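Local coordinates for protein mnemiopsin 1 (Mnemiopsis leidyi, PDB 5VP3) that probably emits light when calcium binds its EF-hands, as a light-sensitive calcium-regulated photoprotein of a ctenophore, at residues G49-M53 with V90-L96. Numbering follows the deposited sequence.
With CD (cadmium ion), chain B.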
loop_
_atom_site.group_PDB
_atom_site.type_symbol
_atom_site.label_atom_id
_atom_site.label_comp_id
_atom_site.label_asym_id
_atom_site.label_seq_id
_atom_site.Cartn_x
_atom_site.Cartn_y
_atom_site.Cartn_z
ATOM N N GLY A 49 -2.170 -17.865 -8.634
ATOM C CA GLY A 49 -1.386 -16.996 -9.497
ATOM C C GLY A 49 -2.051 -15.706 -9.913
ATOM O O GLY A 49 -1.527 -15.007 -10.788
ATOM N N LYS A 50 -3.176 -15.365 -9.318
ATOM C CA LYS A 50 -3.879 -14.127 -9.587
ATOM C C LYS A 50 -4.161 -13.422 -8.262
ATOM O O LYS A 50 -4.481 -14.053 -7.251
ATOM C CB LYS A 50 -5.180 -14.395 -10.339
ATOM C CG LYS A 50 -5.899 -13.158 -10.837
ATOM C CD LYS A 50 -7.109 -13.517 -11.755
ATOM C CE LYS A 50 -8.241 -14.288 -11.004
ATOM N NZ LYS A 50 -9.244 -14.895 -11.962
ATOM N N MET A 51 -4.021 -12.117 -8.269
ATOM C CA MET A 51 -4.471 -11.283 -7.174
ATOM C C MET A 51 -5.800 -10.630 -7.562
ATOM O O MET A 51 -5.908 -10.052 -8.646
ATOM C CB MET A 51 -3.397 -10.244 -6.888
ATOM C CG MET A 51 -3.601 -9.458 -5.651
ATOM S SD MET A 51 -2.329 -8.165 -5.618
ATOM C CE MET A 51 -0.963 -9.204 -5.161
ATOM N N THR A 52 -6.813 -10.752 -6.701
ATOM C CA THR A 52 -8.111 -10.112 -6.904
ATOM C C THR A 52 -8.394 -9.096 -5.792
ATOM O O THR A 52 -7.840 -9.170 -4.699
ATOM C CB THR A 52 -9.248 -11.120 -6.889
ATOM O OG1 THR A 52 -9.291 -11.688 -5.572
ATOM C CG2 THR A 52 -9.044 -12.238 -7.938
ATOM N N MET A 53 -9.311 -8.171 -6.063
ATOM C CA MET A 53 -9.729 -7.230 -5.032
ATOM C C MET A 53 -10.301 -7.934 -3.822
ATOM O O MET A 53 -10.091 -7.494 -2.680
ATOM C CB MET A 53 -10.775 -6.275 -5.577
ATOM C CG MET A 53 -10.205 -5.130 -6.337
ATOM S SD MET A 53 -9.024 -4.108 -5.419
ATOM C CE MET A 53 -9.110 -2.748 -6.653
ATOM N N VAL A 90 -4.553 -4.003 -9.868
ATOM C CA VAL A 90 -5.577 -4.998 -9.566
ATOM C C VAL A 90 -6.885 -4.537 -10.172
ATOM O O VAL A 90 -7.636 -3.763 -9.567
ATOM C CB VAL A 90 -5.721 -5.240 -8.056
ATOM C CG1 VAL A 90 -6.672 -6.402 -7.781
ATOM C CG2 VAL A 90 -4.365 -5.554 -7.469
ATOM N N ASP A 91 -7.142 -4.975 -11.390
ATOM C CA ASP A 91 -8.434 -4.724 -12.015
ATOM C C ASP A 91 -9.560 -5.335 -11.183
ATOM O O ASP A 91 -9.452 -6.491 -10.760
ATOM C CB ASP A 91 -8.449 -5.318 -13.413
ATOM C CG ASP A 91 -9.574 -4.781 -14.224
ATOM O OD1 ASP A 91 -9.438 -3.617 -14.651
ATOM O OD2 ASP A 91 -10.595 -5.498 -14.368
ATOM N N PRO A 92 -10.651 -4.611 -10.928
ATOM C CA PRO A 92 -11.710 -5.192 -10.067
ATOM C C PRO A 92 -12.429 -6.345 -10.724
ATOM O O PRO A 92 -13.131 -7.102 -10.034
ATOM C CB PRO A 92 -12.665 -4.009 -9.798
ATOM C CG PRO A 92 -12.445 -3.057 -10.974
ATOM C CD PRO A 92 -10.996 -3.281 -11.453
ATOM N N VAL A 93 -12.282 -6.494 -12.032
ATOM C CA VAL A 93 -12.868 -7.611 -12.775
ATOM C C VAL A 93 -11.833 -8.688 -13.105
ATOM O O VAL A 93 -12.083 -9.875 -12.934
ATOM C CB VAL A 93 -13.532 -7.083 -14.063
ATOM C CG1 VAL A 93 -13.881 -8.244 -14.976
ATOM C CG2 VAL A 93 -14.806 -6.237 -13.721
ATOM N N ASN A 94 -10.684 -8.296 -13.635
ATOM C CA ASN A 94 -9.687 -9.253 -14.094
ATOM C C ASN A 94 -8.640 -9.616 -13.057
ATOM O O ASN A 94 -7.840 -10.520 -13.313
ATOM C CB ASN A 94 -8.959 -8.675 -15.303
ATOM C CG ASN A 94 -9.844 -8.571 -16.501
ATOM O OD1 ASN A 94 -9.980 -7.518 -17.142
ATOM N ND2 ASN A 94 -10.468 -9.670 -16.814
ATOM N N GLY A 95 -8.560 -8.889 -11.942
ATOM C CA GLY A 95 -7.471 -9.147 -11.027
ATOM C C GLY A 95 -6.153 -8.793 -11.688
ATOM O O GLY A 95 -6.083 -7.974 -12.604
ATOM N N LEU A 96 -5.095 -9.441 -11.227
ATOM C CA LEU A 96 -3.747 -9.183 -11.721
ATOM C C LEU A 96 -2.907 -10.450 -11.582
ATOM O O LEU A 96 -2.922 -11.098 -10.532
ATOM C CB LEU A 96 -3.141 -8.001 -10.945
ATOM C CG LEU A 96 -1.684 -7.563 -11.166
ATOM C CD1 LEU A 96 -1.469 -7.113 -12.583
ATOM C CD2 LEU A 96 -1.325 -6.463 -10.165
HETATM CD CD CD B . -5.793 -15.577 -6.135
HETATM O O HOH W 1 -10.298 -8.113 -8.771
HETATM O O HOH W 2 -7.858 -15.230 -7.432
#
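Val90 lies between two methionines of 49-53, one on each methyl. Its CG2 meets the sulfur of Met51, SD to CG2 3.8 Å, the two side chains crossing at about a right angle. CG1, anti to the backbone N, turns instead to the start of the next helix, 3.6 Å from Met53 N, and also touches CG and SD of Met53. In the Met53 chain the bend at chi2 (-57°) brings the methyl CE beside the Val90 carbonyl, 3.4 Å from Val90 O. An alanine in place of Met53 would probably open a gap over Val90 CG1 and take away one of the apolar contacts of Pro92.

Asp91 joins through a water that accepts from Met53 N and donates to Asp91 O, while its OD2 holds the turn together by accepting from the backbone N of Val93, in an Asx turn, and of Asn94. Pro92 adds its CA, 4.0 Å from Met53 CG. The carbonyl oxygen of Asn94 meets the aliphatic part of Lys50, with Lys50 CD 3.5 Å from Asn94 O. Gly95, at positive phi, brings its CA to 3.0 Å from Met51 O, where a side chain would clash. Leu96 completes an antiparallel hydrogen-bonded pair with Met51: Met51 N donates to Leu96 O almost straight (173°), whereas the return bond from Leu96 N to Met51 O is more bent (133°).

This pairing joins strand 50-51 of the first EF-hand loop to strand 96-97 as a two-stranded antiparallel sheet. Lys50 O, a water and the carboxylates of Asp44, Asp46, Asp48 and Glu55 bind the cadmium ion, in the place calcium would probably take. Trp101 of helix 101-117 touches both Met51 and Leu96, Phe40 and Phe43 of helix 30-43 also meet Met51, and Phe85 and Phe86 of helix 71-87 pack on Met53.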